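Local coordinates for protein isatin hydrolase (PDB 5NMP) that hydrolyses isatin, binds manganese, and belongs to a family to which arylformamidase activity is generally assigned, at residues Glu180-Glu183 and Trp184-Glu188; Trp125-Thr128 and Val129-Gln133; Asp99-Ala102 and Pro103-Val107; Tyr207-Leu211 and Ala212-His216. All coordinates share one frame; numbering follows the deposited sequence.

How the contacts relate
Contact 3 comes first along the chain, in the loop between strand 80-82 and strand 107-114, at the subunit interface. Contact 2 follows and joins strand 126-127 to helix 129-139. Contact 1 lies on helix 179-187, and contact 4 turns the chain into helix 214-221. Each is a local turn or helix contact, and all four run in series, so none nests within or crosses another. Contacts 1, 2 and 4 touch in space. A181 CB packs on L127 O, W184 CZ3 on L132 CB, V182 CG1 on P214 O, and L126 CD2 on W209 CH2. Helix 179-187 meets both other helices. Contact 3 stands apart, its nearest atoms about 13 Å from contacts 1 and 4.

Contact 1 of 4, residues Glu180-Glu183 and Trp184-Glu188; sequences EAVE and WLIGE
This is a contact along one helix, 179-187, between residues 180-183 and residues 184-188 four positions on. The helix packs against helices 129-139 and 214-221, away from the manganese site. Four backbone hydrogen bonds carry it. W184 N donates to E180 O at 2.9 Å, and L185 N to A181 O at 2.9 Å. I186 N reaches V182 O at 3.1 Å, and G187 N reaches E183 O at 2.8 Å. Each is an i to i+4 bond, the repeat of an alpha helix. The side chains sort by face on this scaffold. V182 and I186 lie side by side and point the same way, with V182 CG1 4.0 Å from I186 CD1. V182 CG1 stands anti to the backbone N (chi1 176°), which turns this branch toward the next helical turn. I186 CG1 also lies against the carbonyl of V182, 3.3 Å from its O. This pair faces L218 of helix 214-221. L185 CG comes within 3.4 Å of A181 O, the atom that its own N binds, and the L185 side chain also touches L132 of helix 129-139. Of the W184 side chain, CB is the atom near the preceding turn, 3.3 Å from E180 O. Its ring leads away from that turn to L132 and E136. E183 runs extended beyond CG, and its OE2 accepts a hydrogen bond from Q179 NE2.

Contact 2 of 4, residues Trp125-Thr128 and Val129-Gln133; sequences WLLT and VDFLQ
V129 opens helix 129-139 directly after T128, which occupies the N-cap position. The V129 side chain turns to E180 and W184 of helix 179-187. D130 follows in the first turn and brings CB to within 3.9 Å of T128 OG1. F131 makes both a polar and an aromatic contact. Its backbone N donates to T128 OG1 at 3.2 Å, with an N-H...O angle of 157°, which makes the capping bond. T128 OG1 sits between its own backbone N and carbonyl carbon (chi1 63°), and this places the hydroxyl over the helix start. The F131 ring takes the edge of W125 on one face. W125 CH2 stands 3.8 Å above the ring plane, over its centre. The pair is T-shaped, with planes at 80° and centroids 5.1 Å apart. L127 CD1 comes to F131 CD1 from an oblique direction. L132 then closes the first full turn, its N bonded to T128 O at 3.1 Å. L132 CD2 meets L127 CD1 at 4.0 Å, the two side chains crossing at about a right angle. T128 alone separates strand 126-127 from the helix. Its hydroxyl and carbonyl satisfy two N-H groups at the helix start, while the side chains of W125, L127, F131 and L132 pack the joint between strand and helix.

Contact 3 of 4, residues Asp99-Ala102 and Pro103-Val107; sequences DTIA and PENFV
N105 folds back on A102 within a short 3-10 turn, residues 103-106, that leads into strand 107-114. N105 CB lies 3.4 Å from A102 O and also near I101 CG2. The first torsion sets CG anti to the carbonyl carbon of N105 (chi1 -59°), and the amide then turns back. CG faces A102 O too. ND2, at the tip, donates to A102 O at 2.9 Å. That bond is bent, with an N-H...O angle of 130°, and A102 O lies 34° out of the amide plane. ND2 also touches I101 CG2 at 3.7 Å and A102 CB at 3.5 Å. The backbone N of N105 donates to the same A102 O, at 2.9 Å and much straighter. Beside this turn, I101 CG2 packs on F106 CE1 at 3.9 Å, and I101 also touches A83 and Y225. P103 and F106 pack on V25 and R259 of the second subunit, so the turn lies at the dimer interface. The I101 side chain is about 12 Å from the manganese ion. One carbonyl receives two N-H groups from a single residue, which would restrain the rotation of the N105 side chain, though the ND2 bond is bent.

Contact 4 of 4, residues Tyr207-Leu211 and Ala212-His216; sequences YAWPL and AYPCH
Y207 and Y213 meet across the bend that brings the chain into helix 214-221. This is a local surface contact of packed and wedged side chains. Y213 lays one ring face under the start of the bend, with Y207 CA 4.1 Å above the plane and offset toward the rim. Y207 CB sits over the hydroxyl end of the same face, 3.8 Å from Y213 OH and 3.9 Å from Y213 CZ. Y213 CB points away from residues 207-211, but chi1 of -69° and the length of the ring bring its far end back to Y207. The other bump is the ring of P214. It is the first residue of the helix, and Y213 before it holds the N-cap position, with its O bonded to T217 OG1. D202 also meets this helix start, through C215 N and H216 ND1. P214 CG juts toward W209 CZ3 at 3.7 Å, obliquely to the indole, the side chains crossing at about a right angle. L211 CD2 approaches P214 CB from another side, at 4.0 Å, and L211 O lies 3.6 Å from P214 CD. P214 lies in the hollow between W209 and L211. A212 CB fills the inside of the bend, 3.6 Å from Y207 O. The Y213 side chain lies about 5 Å from a bound succinic acid, probably from the crystallisation liquor, which is hydrogen-bonded to H216 NE2.

Contact 1 of 4, residues Glu180-Glu183 and Trp184-Glu188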
loop_
_atom_site.group_PDB
_atom_site.type_symbol
_atom_site.label_atom_id
_atom_site.label_comp_id
_atom_site.label_asym_id
_atom_site.label_seq_id
_atom_site.Cartn_x
_atom_site.Cartn_y
_atom_site.Cartn_z
ATOM N N GLU A 180 -0.538 26.927 16.767
ATOM C CA GLU A 180 -0.156 26.545 18.120
ATOM C C GLU A 180 -0.400 25.059 18.370
ATOM O O GLU A 180 0.395 24.401 19.037
ATOM C CB GLU A 180 -0.913 27.386 19.152
ATOM C CG GLU A 180 -0.540 28.869 19.162
ATOM C CD GLU A 180 -1.176 29.663 18.023
ATOM O OE1 GLU A 180 -1.909 29.068 17.201
ATOM O OE2 GLU A 180 -0.943 30.890 17.952
ATOM N N ALA A 181 -1.494 24.535 17.826
ATOM C CA ALA A 181 -1.812 23.116 17.969
ATOM C C ALA A 181 -0.777 22.252 17.255
ATOM O O ALA A 181 -0.326 21.237 17.785
ATOM C CB ALA A 181 -3.203 22.828 17.437
ATOM N N VAL A 182 -0.406 22.660 16.047
ATOM C CA VAL A 182 0.618 21.960 15.286
ATOM C C VAL A 182 1.949 21.986 16.039
ATOM O O VAL A 182 2.628 20.964 16.147
ATOM C CB VAL A 182 0.795 22.573 13.881
ATOM C CG1 VAL A 182 1.942 21.901 13.139
ATOM C CG2 VAL A 182 -0.497 22.448 13.084
ATOM N N GLU A 183 2.308 23.152 16.572
ATOM C CA GLU A 183 3.533 23.295 17.357
ATOM C C GLU A 183 3.514 22.412 18.607
ATOM O O GLU A 183 4.523 21.802 18.959
ATOM C CB GLU A 183 3.748 24.758 17.754
ATOM C CG GLU A 183 4.141 25.663 16.599
ATOM C CD GLU A 183 4.181 27.134 16.982
ATOM O OE1 GLU A 183 3.651 27.494 18.057
ATOM O OE2 GLU A 183 4.742 27.931 16.201
ATOM N N TRP A 184 2.362 22.344 19.267
ATOM C CA TRP A 184 2.204 21.543 20.478
ATOM C C TRP A 184 2.327 20.049 20.182
ATOM O O TRP A 184 3.026 19.324 20.890
ATOM C CB TRP A 184 0.854 21.848 21.136
ATOM C CG TRP A 184 0.642 21.189 22.464
ATOM C CD1 TRP A 184 1.126 21.605 23.669
ATOM C CD2 TRP A 184 -0.130 20.012 22.727
ATOM N NE1 TRP A 184 0.712 20.756 24.666
ATOM C CE2 TRP A 184 -0.060 19.768 24.115
ATOM C CE3 TRP A 184 -0.868 19.136 21.925
ATOM C CZ2 TRP A 184 -0.699 18.687 24.717
ATOM C CZ3 TRP A 184 -1.504 18.063 22.525
ATOM C CH2 TRP A 184 -1.414 17.847 23.908
ATOM N N LEU A 185 1.650 19.597 19.130
ATOM C CA LEU A 185 1.699 18.194 18.727
ATOM C C LEU A 185 3.119 17.737 18.400
ATOM O O LEU A 185 3.513 16.620 18.736
ATOM C CB LEU A 185 0.789 17.951 17.519
ATOM C CG LEU A 185 -0.712 17.908 17.803
ATOM C CD1 LEU A 185 -1.486 17.620 16.530
ATOM C CD2 LEU A 185 -1.024 16.866 18.867
ATOM N N ILE A 186 3.885 18.603 17.746
ATOM C CA ILE A 186 5.250 18.262 17.373
ATOM C C ILE A 186 6.203 18.375 18.559
ATOM O O ILE A 186 6.928 17.432 18.876
ATOM C CB ILE A 186 5.760 19.159 16.232
ATOM C CG1 ILE A 186 4.932 18.929 14.969
ATOM C CG2 ILE A 186 7.228 18.887 15.953
ATOM C CD1 ILE A 186 5.267 19.880 13.835
ATOM N N GLY A 187 6.185 19.530 19.219
ATOM C CA GLY A 187 7.144 19.838 20.266
ATOM C C GLY A 187 6.883 19.237 21.634
ATOM O O GLY A 187 7.822 18.892 22.350
ATOM N N GLU A 188 5.616 19.110 22.011
ATOM C CA GLU A 188 5.279 18.621 23.345
ATOM C C GLU A 188 4.829 17.159 23.359
ATOM O O GLU A 188 4.775 16.538 24.419
ATOM C CB GLU A 188 4.195 19.502 23.969
ATOM C CG GLU A 188 4.667 20.899 24.327
ATOM C CD GLU A 188 5.751 20.891 25.389
ATOM O OE1 GLU A 188 5.541 20.265 26.450
ATOM O OE2 GLU A 188 6.814 21.508 25.161
#

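Contact 2 of 4, residues Trp125-Thr128 and Val129-Gln133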
loop_
_atom_site.group_PDB
_atom_site.type_symbol
_atom_site.label_atom_id
_atom_site.label_comp_id
_atom_site.label_asym_id
_atom_site.label_seq_id
_atom_site.Cartn_x
_atom_site.Cartn_y
_atom_site.Cartn_z
ATOM N N TRP A 125 -14.071 25.317 11.495
ATOM C CA TRP A 125 -13.701 25.028 12.878
ATOM C C TRP A 125 -12.217 24.698 13.016
ATOM O O TRP A 125 -11.648 23.978 12.196
ATOM C CB TRP A 125 -14.552 23.876 13.411
ATOM C CG TRP A 125 -14.430 23.648 14.884
ATOM C CD1 TRP A 125 -15.133 24.273 15.871
ATOM C CD2 TRP A 125 -13.562 22.715 15.537
ATOM N NE1 TRP A 125 -14.751 23.792 17.100
ATOM C CE2 TRP A 125 -13.787 22.834 16.922
ATOM C CE3 TRP A 125 -12.613 21.793 15.084
ATOM C CZ2 TRP A 125 -13.101 22.066 17.859
ATOM C CZ3 TRP A 125 -11.931 21.032 16.016
ATOM C CH2 TRP A 125 -12.178 21.173 17.388
ATOM N N LEU A 126 -11.597 25.233 14.062
ATOM C CA LEU A 126 -10.167 25.066 14.267
ATOM C C LEU A 126 -9.855 24.206 15.485
ATOM O O LEU A 126 -10.343 24.467 16.587
ATOM C CB LEU A 126 -9.491 26.430 14.406
ATOM C CG LEU A 126 -9.649 27.369 13.211
ATOM C CD1 LEU A 126 -8.985 28.707 13.479
ATOM C CD2 LEU A 126 -9.082 26.725 11.955
ATOM N N LEU A 127 -9.038 23.180 15.270
ATOM C CA LEU A 127 -8.535 22.339 16.349
ATOM C C LEU A 127 -7.516 23.114 17.176
ATOM O O LEU A 127 -6.488 23.554 16.657
ATOM C CB LEU A 127 -7.906 21.063 15.784
ATOM C CG LEU A 127 -7.331 20.054 16.778
ATOM C CD1 LEU A 127 -8.418 19.543 17.700
ATOM C CD2 LEU A 127 -6.677 18.904 16.039
ATOM N N THR A 128 -7.802 23.285 18.461
ATOM C CA THR A 128 -6.945 24.092 19.318
ATOM C C THR A 128 -6.206 23.250 20.352
ATOM O O THR A 128 -6.537 22.084 20.574
ATOM C CB THR A 128 -7.754 25.178 20.048
ATOM O OG1 THR A 128 -8.715 24.560 20.911
ATOM C CG2 THR A 128 -8.475 26.060 19.049
ATOM N N VAL A 129 -5.197 23.852 20.976
ATOM C CA VAL A 129 -4.449 23.197 22.040
ATOM C C VAL A 129 -5.370 22.876 23.213
ATOM O O VAL A 129 -5.291 21.794 23.800
ATOM C CB VAL A 129 -3.274 24.073 22.524
ATOM C CG1 VAL A 129 -2.560 23.418 23.695
ATOM C CG2 VAL A 129 -2.303 24.327 21.384
ATOM N N ASP A 130 -6.253 23.818 23.539
ATOM C CA ASP A 130 -7.219 23.626 24.614
ATOM C C ASP A 130 -8.072 22.387 24.376
ATOM O O ASP A 130 -8.295 21.594 25.290
ATOM C CB ASP A 130 -8.111 24.859 24.762
ATOM C CG ASP A 130 -7.335 26.094 25.175
ATOM O OD1 ASP A 130 -6.143 26.193 24.812
ATOM O OD2 ASP A 130 -7.911 26.963 25.862
ATOM N N PHE A 131 -8.536 22.221 23.142
ATOM C CA PHE A 131 -9.359 21.071 22.785
ATOM C C PHE A 131 -8.564 19.774 22.892
ATOM O O PHE A 131 -9.087 18.755 23.343
ATOM C CB PHE A 131 -9.925 21.230 21.372
ATOM C CG PHE A 131 -10.956 20.195 21.007
ATOM C CD1 PHE A 131 -10.580 18.998 20.410
ATOM C CD2 PHE A 131 -12.300 20.420 21.254
ATOM C CE1 PHE A 131 -11.526 18.045 20.069
ATOM C CE2 PHE A 131 -13.254 19.472 20.916
ATOM C CZ PHE A 131 -12.866 18.283 20.322
ATOM N N LEU A 132 -7.302 19.815 22.476
ATOM C CA LEU A 132 -6.441 18.640 22.557
ATOM C C LEU A 132 -6.157 18.248 24.009
ATOM O O LEU A 132 -6.170 17.064 24.351
ATOM C CB LEU A 132 -5.131 18.885 21.806
ATOM C CG LEU A 132 -5.224 18.912 20.278
ATOM C CD1 LEU A 132 -3.912 19.373 19.665
ATOM C CD2 LEU A 132 -5.626 17.544 19.726
ATOM N N GLN A 133 -5.909 19.239 24.861
ATOM C CA GLN A 133 -5.617 18.980 26.269
ATOM C C GLN A 133 -6.838 18.461 27.025
ATOM O O GLN A 133 -6.704 17.724 28.002
ATOM C CB GLN A 133 -5.081 20.244 26.945
ATOM C CG GLN A 133 -3.658 20.599 26.547
ATOM C CD GLN A 133 -3.162 21.869 27.213
ATOM O OE1 GLN A 133 -3.942 22.775 27.513
ATOM N NE2 GLN A 133 -1.857 21.939 27.451
#

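Contact 3 of 4, residues Asp99-Ala102 and Pro103-Val107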
loop_
_atom_site.group_PDB
_atom_site.type_symbol
_atom_site.label_atom_id
_atom_site.label_comp_id
_atom_site.label_asym_id
_atom_site.label_seq_id
_atom_site.Cartn_x
_atom_site.Cartn_y
_atom_site.Cartn_z
ATOM N N ASP A 99 10.244 6.711 -1.551
ATOM C CA ASP A 99 11.129 5.607 -1.894
ATOM C C ASP A 99 12.342 5.523 -0.963
ATOM O O ASP A 99 13.075 4.535 -0.988
ATOM C CB ASP A 99 11.597 5.731 -3.347
ATOM C CG ASP A 99 12.359 7.020 -3.607
ATOM O OD1 ASP A 99 12.008 8.049 -2.993
ATOM O OD2 ASP A 99 13.308 7.007 -4.422
ATOM N N THR A 100 12.554 6.551 -0.142
ATOM C CA THR A 100 13.727 6.580 0.731
ATOM C C THR A 100 13.398 6.666 2.223
ATOM O O THR A 100 14.281 6.472 3.058
ATOM C CB THR A 100 14.664 7.757 0.375
ATOM O OG1 THR A 100 13.988 9.000 0.596
ATOM C CG2 THR A 100 15.111 7.669 -1.078
ATOM N N ILE A 101 12.145 6.962 2.561
ATOM C CA ILE A 101 11.718 6.955 3.961
ATOM C C ILE A 101 11.933 5.571 4.559
ATOM O O ILE A 101 11.591 4.566 3.935
ATOM C CB ILE A 101 10.230 7.343 4.120
ATOM C CG1 ILE A 101 9.992 8.788 3.704
ATOM C CG2 ILE A 101 9.762 7.152 5.554
ATOM C CD1 ILE A 101 8.527 9.151 3.640
ATOM N N ALA A 102 12.510 5.518 5.757
ATOM C CA ALA A 102 12.718 4.251 6.454
ATOM C C ALA A 102 11.407 3.484 6.614
ATOM O O ALA A 102 10.448 4.009 7.182
ATOM C CB ALA A 102 13.357 4.490 7.811
ATOM N N PRO A 103 11.370 2.239 6.110
ATOM C CA PRO A 103 10.193 1.359 6.091
ATOM C C PRO A 103 9.502 1.217 7.449
ATOM O O PRO A 103 8.300 0.954 7.497
ATOM C CB PRO A 103 10.777 0.019 5.640
ATOM C CG PRO A 103 11.949 0.393 4.812
ATOM C CD PRO A 103 12.536 1.601 5.477
ATOM N N GLU A 104 10.258 1.399 8.527
ATOM C CA GLU A 104 9.720 1.330 9.883
ATOM C C GLU A 104 8.603 2.346 10.117
ATOM O O GLU A 104 7.723 2.123 10.947
ATOM C CB GLU A 104 10.835 1.546 10.913
ATOM C CG GLU A 104 11.848 0.409 11.006
ATOM C CD GLU A 104 12.862 0.405 9.868
ATOM O OE1 GLU A 104 13.078 1.471 9.255
ATOM O OE2 GLU A 104 13.443 -0.667 9.590
ATOM N N ASN A 105 8.636 3.455 9.383
ATOM C CA ASN A 105 7.670 4.534 9.573
ATOM C C ASN A 105 6.332 4.284 8.887
ATOM O O ASN A 105 5.417 5.105 8.985
ATOM C CB ASN A 105 8.246 5.860 9.071
ATOM C CG ASN A 105 9.525 6.242 9.779
ATOM O OD1 ASN A 105 9.518 6.559 10.967
ATOM N ND2 ASN A 105 10.634 6.217 9.050
ATOM N N PHE A 106 6.219 3.159 8.190
ATOM C CA PHE A 106 4.991 2.836 7.472
ATOM C C PHE A 106 4.004 2.106 8.382
ATOM O O PHE A 106 2.884 1.788 7.979
ATOM C CB PHE A 106 5.302 1.993 6.233
ATOM C CG PHE A 106 6.205 2.677 5.243
ATOM C CD1 PHE A 106 6.258 4.059 5.169
ATOM C CD2 PHE A 106 6.997 1.934 4.384
ATOM C CE1 PHE A 106 7.087 4.684 4.259
ATOM C CE2 PHE A 106 7.827 2.554 3.469
ATOM C CZ PHE A 106 7.872 3.929 3.407
ATOM N N VAL A 107 4.434 1.844 9.612
ATOM C CA VAL A 107 3.585 1.223 10.623
ATOM C C VAL A 107 3.708 1.996 11.937
ATOM O O VAL A 107 4.814 2.301 12.384
ATOM C CB VAL A 107 3.950 -0.267 10.840
ATOM C CG1 VAL A 107 3.525 -1.100 9.640
ATOM C CG2 VAL A 107 5.445 -0.431 11.093
#

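Contact 4 of 4, residues Tyr207-Leu211 and Ala212-His216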
loop_
_atom_site.group_PDB
_atom_site.type_symbol
_atom_site.label_atom_id
_atom_site.label_comp_id
_atom_site.label_asym_id
_atom_site.label_seq_id
_atom_site.Cartn_x
_atom_site.Cartn_y
_atom_site.Cartn_z
ATOM N N TYR A 207 -4.313 29.701 4.383
ATOM C CA TYR A 207 -3.432 30.222 3.348
ATOM C C TYR A 207 -3.115 31.689 3.617
ATOM O O TYR A 207 -2.155 32.239 3.076
ATOM C CB TYR A 207 -4.072 30.070 1.965
ATOM C CG TYR A 207 -5.203 31.043 1.726
ATOM C CD1 TYR A 207 -4.994 32.230 1.033
ATOM C CD2 TYR A 207 -6.480 30.785 2.212
ATOM C CE1 TYR A 207 -6.026 33.127 0.823
ATOM C CE2 TYR A 207 -7.518 31.676 2.007
ATOM C CZ TYR A 207 -7.287 32.844 1.313
ATOM O OH TYR A 207 -8.322 33.729 1.111
ATOM N N ALA A 208 -3.938 32.317 4.453
ATOM C CA ALA A 208 -3.843 33.749 4.701
ATOM C C ALA A 208 -3.308 34.070 6.097
ATOM O O ALA A 208 -3.150 35.236 6.452
ATOM C CB ALA A 208 -5.200 34.399 4.500
ATOM N N TRP A 209 -3.035 33.036 6.889
ATOM C CA TRP A 209 -2.449 33.225 8.213
ATOM C C TRP A 209 -1.010 33.719 8.067
ATOM O O TRP A 209 -0.411 33.537 7.007
ATOM C CB TRP A 209 -2.495 31.922 9.015
ATOM C CG TRP A 209 -3.869 31.400 9.269
ATOM C CD1 TRP A 209 -5.050 31.991 8.929
ATOM C CD2 TRP A 209 -4.209 30.169 9.920
ATOM N NE1 TRP A 209 -6.105 31.205 9.325
ATOM C CE2 TRP A 209 -5.616 30.081 9.937
ATOM C CE3 TRP A 209 -3.460 29.132 10.488
ATOM C CZ2 TRP A 209 -6.290 28.995 10.500
ATOM C CZ3 TRP A 209 -4.130 28.056 11.048
ATOM C CH2 TRP A 209 -5.532 27.996 11.049
ATOM N N PRO A 210 -0.456 34.359 9.117
ATOM C CA PRO A 210 0.927 34.857 9.073
ATOM C C PRO A 210 1.920 33.781 8.638
ATOM O O PRO A 210 2.821 34.055 7.843
ATOM C CB PRO A 210 1.194 35.302 10.520
ATOM C CG PRO A 210 0.051 34.752 11.330
ATOM C CD PRO A 210 -1.102 34.699 10.395
ATOM N N LEU A 211 1.746 32.570 9.150
ATOM C CA LEU A 211 2.494 31.428 8.648
ATOM C C LEU A 211 1.528 30.514 7.904
ATOM O O LEU A 211 0.802 29.734 8.517
ATOM C CB LEU A 211 3.195 30.688 9.788
ATOM C CG LEU A 211 4.278 29.685 9.385
ATOM C CD1 LEU A 211 5.474 29.791 10.312
ATOM C CD2 LEU A 211 3.731 28.273 9.390
ATOM N N ALA A 212 1.515 30.633 6.579
ATOM C CA ALA A 212 0.552 29.933 5.734
ATOM C C ALA A 212 0.708 28.416 5.790
ATOM O O ALA A 212 1.825 27.899 5.726
ATOM C CB ALA A 212 0.673 30.414 4.299
ATOM N N TYR A 213 -0.424 27.720 5.895
ATOM C CA TYR A 213 -0.460 26.259 5.963
ATOM C C TYR A 213 0.505 25.708 7.007
ATOM O O TYR A 213 1.464 25.020 6.661
ATOM C CB TYR A 213 -0.140 25.656 4.595
ATOM C CG TYR A 213 -1.213 25.885 3.560
ATOM C CD1 TYR A 213 -2.554 25.905 3.915
ATOM C CD2 TYR A 213 -0.886 26.083 2.226
ATOM C CE1 TYR A 213 -3.541 26.113 2.971
ATOM C CE2 TYR A 213 -1.866 26.293 1.273
ATOM C CZ TYR A 213 -3.191 26.306 1.652
ATOM O OH TYR A 213 -4.171 26.514 0.707
ATOM N N PRO A 214 0.248 26.006 8.290
ATOM C CA PRO A 214 1.188 25.648 9.360
ATOM C C PRO A 214 1.439 24.146 9.484
ATOM O O PRO A 214 2.547 23.748 9.842
ATOM C CB PRO A 214 0.504 26.187 10.622
ATOM C CG PRO A 214 -0.940 26.292 10.262
ATOM C CD PRO A 214 -0.963 26.660 8.814
ATOM N N CYS A 215 0.435 23.325 9.192
ATOM C CA CYS A 215 0.587 21.882 9.345
ATOM C C CYS A 215 1.577 21.341 8.321
ATOM O O CYS A 215 2.508 20.632 8.678
ATOM C CB CYS A 215 -0.761 21.167 9.221
ATOM S SG CYS A 215 -0.734 19.436 9.743
ATOM N N HIS A 216 1.379 21.686 7.052
ATOM C CA HIS A 216 2.333 21.320 6.008
ATOM C C HIS A 216 3.737 21.842 6.311
ATOM O O HIS A 216 4.713 21.095 6.243
ATOM C CB HIS A 216 1.877 21.848 4.646
ATOM C CG HIS A 216 0.914 20.946 3.941
ATOM N ND1 HIS A 216 -0.451 21.038 4.107
ATOM C CD2 HIS A 216 1.119 19.934 3.065
ATOM C CE1 HIS A 216 -1.044 20.121 3.363
ATOM N NE2 HIS A 216 -0.114 19.438 2.721
#